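Local structure of OR486 (4R80) at residues A[13-18]-A[57-62]; A[17-22]-A[42-47]. The protein has no known biological function but was designed de novo to adopt the cystatin fold, with one helix packed on a four-stranded antiparallel sheet. All coordinates share one frame; numbering follows the deposited sequence.

Contact 1 of 2, residues A[13-18]-A[57-62]; sequences QVAKEK and VEVEKQ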
ATOM      1  N   GLN A  13      -3.504  -0.354  -5.786  1.00 12.02           N
ATOM      2  CA  GLN A  13      -3.149   0.778  -6.635  1.00 15.49           C
ATOM      3  C   GLN A  13      -3.322   2.115  -5.920  1.00 12.04           C
ATOM      4  O   GLN A  13      -2.529   3.036  -6.116  1.00 14.24           O
ATOM      5  CB  GLN A  13      -3.972   0.758  -7.926  1.00 18.78           C
ATOM      6  CG  GLN A  13      -3.621  -0.390  -8.859  1.00 24.78           C
ATOM      7  CD  GLN A  13      -4.435  -0.374 -10.138  1.00 28.44           C
ATOM      8  OE1 GLN A  13      -5.284   0.495 -10.337  1.00 44.53           O
ATOM      9  NE2 GLN A  13      -4.179  -1.340 -11.013  1.00 16.03           N
ATOM     10  N   VAL A  14      -4.351   2.214  -5.083  1.00 10.69           N
ATOM     11  CA  VAL A  14      -4.564   3.409  -4.275  1.00 12.61           C
ATOM     12  C   VAL A  14      -3.404   3.537  -3.300  1.00 12.43           C
ATOM     13  O   VAL A  14      -2.859   4.622  -3.090  1.00 15.82           O
ATOM     14  CB  VAL A  14      -5.891   3.336  -3.491  1.00 10.36           C
ATOM     15  CG1 VAL A  14      -5.928   4.390  -2.392  1.00 13.75           C
ATOM     16  CG2 VAL A  14      -7.074   3.501  -4.431  1.00 15.35           C
ATOM     17  N   ALA A  15      -3.027   2.405  -2.721  1.00 15.19           N
ATOM     18  CA  ALA A  15      -1.929   2.341  -1.771  1.00 12.78           C
ATOM     19  C   ALA A  15      -0.590   2.671  -2.420  1.00 12.82           C
ATOM     20  O   ALA A  15       0.205   3.431  -1.869  1.00 10.73           O
ATOM     21  CB  ALA A  15      -1.877   0.962  -1.155  1.00 12.26           C
ATOM     22  N   LYS A  16      -0.345   2.096  -3.594  1.00 13.08           N
ATOM     23  CA  LYS A  16       0.927   2.278  -4.283  1.00 13.08           C
ATOM     24  C   LYS A  16       1.093   3.701  -4.811  1.00 15.11           C
ATOM     25  O   LYS A  16       2.179   4.275  -4.734  1.00 11.88           O
ATOM     26  CB  LYS A  16       1.071   1.267  -5.421  1.00 13.38           C
ATOM     27  CG  LYS A  16       2.409   1.321  -6.139  1.00 18.77           C
ATOM     28  CD  LYS A  16       2.466   0.301  -7.264  1.00 18.67           C
ATOM     29  CE  LYS A  16       3.743   0.441  -8.073  1.00 19.68           C
ATOM     30  NZ  LYS A  16       3.696  -0.380  -9.312  1.00 35.90           N
ATOM     31  N   GLU A  17       0.013   4.265  -5.342  1.00 12.44           N
ATOM     32  CA  GLU A  17       0.033   5.641  -5.826  1.00 17.90           C
ATOM     33  C   GLU A  17       0.307   6.587  -4.667  1.00 16.95           C
ATOM     34  O   GLU A  17       0.994   7.596  -4.820  1.00 14.28           O
ATOM     35  CB  GLU A  17      -1.287   5.997  -6.513  1.00 16.10           C
ATOM     36  CG  GLU A  17      -1.350   7.421  -7.054  1.00 17.22           C
ATOM     37  CD  GLU A  17      -0.294   7.703  -8.110  1.00 20.04           C
ATOM     38  OE1 GLU A  17       0.019   6.792  -8.905  1.00 22.27           O
ATOM     39  OE2 GLU A  17       0.226   8.837  -8.140  1.00 24.17           O
ATOM     40  N   LYS A  18      -0.243   6.253  -3.499  1.00 10.73           N
ATOM     41  CA  LYS A  18       0.011   7.007  -2.282  1.00 17.12           C
ATOM     42  C   LYS A  18       1.490   7.005  -1.898  1.00 18.84           C
ATOM     43  O   LYS A  18       2.041   8.026  -1.500  1.00 17.74           O
ATOM     44  CB  LYS A  18      -0.829   6.463  -1.124  1.00 20.56           C
ATOM     45  CG  LYS A  18      -0.561   7.154   0.202  1.00 24.81           C
ATOM     46  CD  LYS A  18      -0.887   8.631   0.136  1.00 21.94           C
ATOM     47  CE  LYS A  18      -1.105   9.204   1.522  1.00 26.24           C
ATOM     48  NZ  LYS A  18      -1.165  10.690   1.500  1.00 35.24           N
ATOM     49  N   VAL A  57       0.366  -0.086   4.395  1.00 16.43           N
ATOM     50  CA  VAL A  57      -0.727   0.872   4.255  1.00 16.62           C
ATOM     51  C   VAL A  57      -2.096   0.202   4.343  1.00 16.35           C
ATOM     52  O   VAL A  57      -2.387  -0.748   3.616  1.00 22.74           O
ATOM     53  CB  VAL A  57      -0.614   1.675   2.951  1.00  9.42           C
ATOM     54  CG1 VAL A  57      -0.248   0.760   1.829  1.00 26.38           C
ATOM     55  CG2 VAL A  57      -1.917   2.402   2.651  1.00  8.90           C
ATOM     56  N   GLU A  58      -2.926   0.694   5.257  1.00 13.21           N
ATOM     57  CA  GLU A  58      -4.290   0.204   5.410  1.00 13.55           C
ATOM     58  C   GLU A  58      -5.286   0.984   4.553  1.00 18.59           C
ATOM     59  O   GLU A  58      -5.490   2.180   4.757  1.00 10.69           O
ATOM     60  CB  GLU A  58      -4.709   0.240   6.878  1.00 11.82           C
ATOM     61  CG  GLU A  58      -3.844  -0.619   7.776  1.00 36.10           C
ATOM     62  CD  GLU A  58      -4.284  -0.569   9.223  1.00 55.85           C
ATOM     63  OE1 GLU A  58      -5.246   0.168   9.528  1.00 66.05           O
ATOM     64  OE2 GLU A  58      -3.668  -1.267  10.055  1.00 54.59           O
ATOM     65  N   VAL A  59      -5.893   0.300   3.587  1.00 14.14           N
ATOM     66  CA  VAL A  59      -6.886   0.916   2.714  1.00 11.93           C
ATOM     67  C   VAL A  59      -8.283   0.482   3.139  1.00 17.50           C
ATOM     68  O   VAL A  59      -8.536  -0.701   3.372  1.00 14.84           O
ATOM     69  CB  VAL A  59      -6.659   0.519   1.243  1.00 19.10           C
ATOM     70  CG1 VAL A  59      -7.652   1.232   0.340  1.00  7.40           C
ATOM     71  CG2 VAL A  59      -5.226   0.828   0.826  1.00 16.80           C
ATOM     72  N   GLU A  60      -9.193   1.452   3.255  1.00 13.21           N
ATOM     73  CA  GLU A  60     -10.563   1.166   3.666  1.00 13.30           C
ATOM     74  C   GLU A  60     -11.581   1.369   2.547  1.00 18.21           C
ATOM     75  O   GLU A  60     -11.566   2.383   1.851  1.00 12.87           O
ATOM     76  CB  GLU A  60     -10.942   2.013   4.882  1.00 13.64           C
ATOM     77  CG  GLU A  60     -12.339   1.739   5.419  1.00 21.57           C
ATOM     78  CD  GLU A  60     -12.505   0.322   5.952  1.00 43.95           C
ATOM     79  OE1 GLU A  60     -11.499  -0.282   6.379  1.00 51.90           O
ATOM     80  OE2 GLU A  60     -13.646  -0.186   5.944  1.00 51.79           O
ATOM     81  N   LYS A  61     -12.475   0.391   2.388  1.00 18.03           N
ATOM     82  CA  LYS A  61     -13.573   0.486   1.434  1.00 20.34           C
ATOM     83  C   LYS A  61     -14.834   1.022   2.103  1.00 28.90           C
ATOM     84  O   LYS A  61     -15.401   0.374   2.983  1.00 27.53           O
ATOM     85  CB  LYS A  61     -13.868  -0.891   0.828  1.00 14.81           C
ATOM     86  CG  LYS A  61     -15.193  -0.980   0.083  1.00 16.27           C
ATOM     87  CD  LYS A  61     -15.509  -2.418  -0.320  1.00 27.65           C
ATOM     88  CE  LYS A  61     -16.850  -2.525  -1.043  1.00 25.52           C
ATOM     89  NZ  LYS A  61     -16.884  -1.714  -2.288  1.00 29.72           N
ATOM     90  N   GLN A  62     -15.264   2.205   1.683  1.00 26.48           N
ATOM     91  CA  GLN A  62     -16.469   2.825   2.224  1.00 23.43           C
ATOM     92  C   GLN A  62     -17.463   3.043   1.093  1.00 26.73           C
ATOM     93  O   GLN A  62     -17.338   3.992   0.321  1.00 25.47           O
ATOM     94  CB  GLN A  62     -16.146   4.149   2.917  1.00 26.77           C
ATOM     95  CG  GLN A  62     -17.359   4.851   3.519  1.00 38.22           C
ATOM     96  CD  GLN A  62     -17.926   4.125   4.728  1.00 52.12           C
ATOM     97  OE1 GLN A  62     -17.599   4.452   5.869  1.00 52.31           O
ATOM     98  NE2 GLN A  62     -18.786   3.141   4.483  1.00 38.40           N
TER

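Contact 2 of 2, residues A[17-22]-A[42-47]; sequences EKILEQ and VELEIT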
ATOM      1  N   GLU A  17       0.013   4.265  -5.342  1.00 12.44           N
ATOM      2  CA  GLU A  17       0.033   5.641  -5.826  1.00 17.90           C
ATOM      3  C   GLU A  17       0.307   6.587  -4.667  1.00 16.95           C
ATOM      4  O   GLU A  17       0.994   7.596  -4.820  1.00 14.28           O
ATOM      5  CB  GLU A  17      -1.287   5.997  -6.513  1.00 16.10           C
ATOM      6  CG  GLU A  17      -1.350   7.421  -7.054  1.00 17.22           C
ATOM      7  CD  GLU A  17      -0.294   7.703  -8.110  1.00 20.04           C
ATOM      8  OE1 GLU A  17       0.019   6.792  -8.905  1.00 22.27           O
ATOM      9  OE2 GLU A  17       0.226   8.837  -8.140  1.00 24.17           O
ATOM     10  N   LYS A  18      -0.243   6.253  -3.499  1.00 10.73           N
ATOM     11  CA  LYS A  18       0.011   7.007  -2.282  1.00 17.12           C
ATOM     12  C   LYS A  18       1.490   7.005  -1.898  1.00 18.84           C
ATOM     13  O   LYS A  18       2.041   8.026  -1.500  1.00 17.74           O
ATOM     14  CB  LYS A  18      -0.829   6.463  -1.124  1.00 20.56           C
ATOM     15  CG  LYS A  18      -0.561   7.154   0.202  1.00 24.81           C
ATOM     16  CD  LYS A  18      -0.887   8.631   0.136  1.00 21.94           C
ATOM     17  CE  LYS A  18      -1.105   9.204   1.522  1.00 26.24           C
ATOM     18  NZ  LYS A  18      -1.165  10.690   1.500  1.00 35.24           N
ATOM     19  N   ILE A  19       2.130   5.843  -2.024  1.00 10.98           N
ATOM     20  CA  ILE A  19       3.547   5.724  -1.702  1.00 15.03           C
ATOM     21  C   ILE A  19       4.422   6.421  -2.743  1.00 17.93           C
ATOM     22  O   ILE A  19       5.428   7.046  -2.399  1.00 17.62           O
ATOM     23  CB  ILE A  19       3.968   4.246  -1.558  1.00 13.57           C
ATOM     24  CG1 ILE A  19       3.102   3.549  -0.507  1.00 19.73           C
ATOM     25  CG2 ILE A  19       5.435   4.137  -1.182  1.00 17.53           C
ATOM     26  CD1 ILE A  19       3.074   4.261   0.826  1.00 15.94           C
ATOM     27  N   LEU A  20       4.029   6.324  -4.010  1.00 20.64           N
ATOM     28  CA  LEU A  20       4.766   6.966  -5.096  1.00 22.53           C
ATOM     29  C   LEU A  20       4.792   8.488  -4.953  1.00 21.26           C
ATOM     30  O   LEU A  20       5.801   9.129  -5.248  1.00 31.42           O
ATOM     31  CB  LEU A  20       4.168   6.580  -6.451  1.00 13.93           C
ATOM     32  CG  LEU A  20       4.446   5.162  -6.954  1.00 20.76           C
ATOM     33  CD1 LEU A  20       3.556   4.835  -8.145  1.00 21.35           C
ATOM     34  CD2 LEU A  20       5.912   4.987  -7.316  1.00 20.61           C
ATOM     35  N   GLU A  21       3.679   9.058  -4.505  1.00 12.02           N
ATOM     36  CA  GLU A  21       3.578  10.502  -4.308  1.00 28.59           C
ATOM     37  C   GLU A  21       4.501  10.989  -3.194  1.00 23.32           C
ATOM     38  O   GLU A  21       5.145  12.031  -3.317  1.00 27.77           O
ATOM     39  CB  GLU A  21       2.131  10.911  -4.025  1.00 23.90           C
ATOM     40  CG  GLU A  21       1.217  10.802  -5.235  1.00 38.66           C
ATOM     41  CD  GLU A  21      -0.234  11.088  -4.902  1.00 42.11           C
ATOM     42  OE1 GLU A  21      -0.564  11.171  -3.701  1.00 45.50           O
ATOM     43  OE2 GLU A  21      -1.043  11.229  -5.843  1.00 50.32           O
ATOM     44  N   GLN A  22       4.559  10.226  -2.105  1.00 18.29           N
ATOM     45  CA  GLN A  22       5.398  10.573  -0.964  1.00 17.09           C
ATOM     46  C   GLN A  22       6.864  10.240  -1.224  1.00 21.34           C
ATOM     47  O   GLN A  22       7.753  10.717  -0.520  1.00 22.42           O
ATOM     48  CB  GLN A  22       4.912   9.850   0.294  1.00 14.07           C
ATOM     49  CG  GLN A  22       3.529  10.272   0.761  1.00 22.16           C
ATOM     50  CD  GLN A  22       3.118   9.590   2.050  1.00 25.16           C
ATOM     51  OE1 GLN A  22       3.756   8.632   2.490  1.00 22.46           O
ATOM     52  NE2 GLN A  22       2.047  10.079   2.665  1.00 23.83           N
ATOM     53  N   VAL A  42      -1.950  -3.460   2.534  1.00  9.53           N
ATOM     54  CA  VAL A  42      -0.986  -3.584   1.449  1.00 11.36           C
ATOM     55  C   VAL A  42       0.431  -3.353   1.963  1.00 12.46           C
ATOM     56  O   VAL A  42       0.742  -2.299   2.517  1.00 10.76           O
ATOM     57  CB  VAL A  42      -1.284  -2.590   0.313  1.00 16.45           C
ATOM     58  CG1 VAL A  42      -0.307  -2.791  -0.834  1.00  6.95           C
ATOM     59  CG2 VAL A  42      -2.719  -2.746  -0.165  1.00  9.34           C
ATOM     60  N   GLU A  43       1.280  -4.359   1.783  1.00 14.96           N
ATOM     61  CA  GLU A  43       2.669  -4.289   2.210  1.00 15.29           C
ATOM     62  C   GLU A  43       3.560  -3.937   1.024  1.00 11.07           C
ATOM     63  O   GLU A  43       3.546  -4.623   0.002  1.00 15.45           O
ATOM     64  CB  GLU A  43       3.088  -5.635   2.800  1.00 11.66           C
ATOM     65  CG  GLU A  43       2.270  -6.042   4.017  1.00 24.83           C
ATOM     66  CD  GLU A  43       2.610  -7.432   4.514  1.00 43.69           C
ATOM     67  OE1 GLU A  43       3.767  -7.867   4.336  1.00 41.20           O
ATOM     68  OE2 GLU A  43       1.710  -8.099   5.069  1.00 39.41           O
ATOM     69  N   LEU A  44       4.337  -2.866   1.162  1.00 13.91           N
ATOM     70  CA  LEU A  44       5.222  -2.426   0.090  1.00 15.06           C
ATOM     71  C   LEU A  44       6.640  -2.262   0.616  1.00 14.78           C
ATOM     72  O   LEU A  44       6.850  -2.020   1.804  1.00 13.95           O
ATOM     73  CB  LEU A  44       4.734  -1.106  -0.521  1.00 12.11           C
ATOM     74  CG  LEU A  44       3.264  -1.020  -0.940  1.00 11.51           C
ATOM     75  CD1 LEU A  44       2.448  -0.530   0.224  1.00  8.56           C
ATOM     76  CD2 LEU A  44       3.074  -0.098  -2.129  1.00 15.40           C
ATOM     77  N   GLU A  45       7.615  -2.396  -0.285  1.00 23.39           N
ATOM     78  CA  GLU A  45       9.019  -2.262   0.077  1.00 20.10           C
ATOM     79  C   GLU A  45       9.740  -1.293  -0.854  1.00 21.79           C
ATOM     80  O   GLU A  45       9.578  -1.342  -2.070  1.00 24.55           O
ATOM     81  CB  GLU A  45       9.709  -3.630   0.047  1.00 20.27           C
ATOM     82  CG  GLU A  45      11.180  -3.599   0.449  1.00 34.09           C
ATOM     83  CD  GLU A  45      11.776  -4.983   0.613  1.00 41.11           C
ATOM     84  OE1 GLU A  45      11.009  -5.964   0.586  1.00 47.28           O
ATOM     85  OE2 GLU A  45      13.009  -5.090   0.768  1.00 53.78           O
ATOM     86  N   ILE A  46      10.543  -0.410  -0.262  1.00 38.86           N
ATOM     87  CA  ILE A  46      11.381   0.519  -1.012  1.00 31.32           C
ATOM     88  C   ILE A  46      12.859   0.244  -0.739  1.00 30.92           C
ATOM     89  O   ILE A  46      13.264   0.067   0.409  1.00 44.07           O
ATOM     90  CB  ILE A  46      11.056   1.988  -0.660  1.00 24.35           C
ATOM     91  CG1 ILE A  46       9.594   2.307  -0.978  1.00 22.64           C
ATOM     92  CG2 ILE A  46      11.963   2.947  -1.413  1.00 35.22           C
ATOM     93  CD1 ILE A  46       9.233   3.759  -0.775  1.00 34.33           C
ATOM     94  N   THR A  47      13.663   0.212  -1.800  1.00 32.51           N
ATOM     95  CA  THR A  47      15.098  -0.010  -1.664  1.00 38.74           C
ATOM     96  C   THR A  47      15.872   1.009  -2.490  1.00 42.99           C
ATOM     97  O   THR A  47      16.040   0.863  -3.698  1.00 68.14           O
ATOM     98  CB  THR A  47      15.513  -1.433  -2.094  1.00 45.68           C
ATOM     99  OG1 THR A  47      14.860  -2.395  -1.258  1.00 43.78           O
ATOM    100  CG2 THR A  47      17.024  -1.610  -1.970  1.00 32.41           C
TER

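Contact 1 of 2, residues A[13-18]-A[57-62]
The methyl group of Ala15 presses into the side chain of Val57 and also meets Val59, two residues further along the strand. Val57 has an uncommon rotamer: CG1 sits between its own backbone N and carbonyl carbon (chi1 43°), which brings CG1 toward the helix; Ala15 CB is 3.4 Å from Val57 CG1, a close contact. CG2 of Val57 flanks the same methyl at 4.1 Å from Ala15 CB. From Val59 it is the branch beside the backbone N, CG2, that touches, 3.9 Å from Ala15 CB. The small side chain lets helix and strand come close, with the Ala15 and Val57 CA atoms 6.3 Å apart. This is the helix-on-sheet packing of the designed cystatin fold: helix 4-22 lies on one face of the antiparallel sheet, and Val57 and Val59 direct CB from strand 51-62 toward the helix, into the buried layer. No hydrogen bond crosses between the segments. Val14, one residue before Ala15, borders the patch, its CG1 4.5 Å from Val59 CG1. Val42 of strand 39-48 touches Ala15 as well, while Val68 and Phe66 of strand 65-76 pack against Val57 and Val59 respectively.

Contact 2 of 2, residues A[17-22]-A[42-47]
CG1 of Ile19 (chi1 -56°) stands anti to its own carbonyl carbon, beside the backbone N; CG of Leu44 and CG1 of Ile46 are placed the same way on theirs, and the three side chains meet between helix and strand. They belong to the apolar layer of the designed cystatin fold, in which the last turns of helix 4-22 lie over strand 39-48. Ile19 supplies two separate surfaces. Its CG1 faces the forked end of Leu44, 4.0 Å from Leu44 CD2 and 4.2 Å from Leu44 CD1, so both methyls of the leucine take part. Its CG2 branch turns instead to Ile46. Both pairs meet at a slant. Leu44 and Ile46, two apart on the strand, both direct CB at the helix, whereas Glu45 between them sends CB away from the helix, and its side chain touches Gln29 and Lys52 on the neighbouring strands. The backbones stand further apart than the touching methyls might suggest, with 8.5 Å between the CA atoms of Ile19 and Leu44; the gap is bridged by apolar side chains, without a hydrogen bond between the segments. Leu44 is also packed by Val28 and Val30 of strand 28-36 and by Val57 of strand 51-62, and Ile46 meets Asn23 and Ser26 in the loop that follows the helix. Toward Ile19 the strand residue Ile46 reaches out with an extended arm (chi2 -175°) that carries its terminal methyl across to the helix, placing Ile46 CD1 3.8 Å from Ile19 CG2.

In the fold
From the N terminus the chain runs through helix 4-22, then back and forth through four strands that lie in the sheet in chain order. Contact 2 closes the shorter loop, bringing the end of the helix to strand 39-48, with strand 28-36 lying between in the chain. Contact 1 closes a longer loop to strand 51-62 from the middle of the helix; the span from 17-22 to 42-47 falls within that from 13-18 to 57-62, and the helix segments share Glu17 and Lys18. Their centres lie about 10 Å apart. The two sheet segments are joined by a probable backbone hydrogen bond, Val57 N to Val42 O at 2.9 Å, and the two contacts together pack one helix across both central strands.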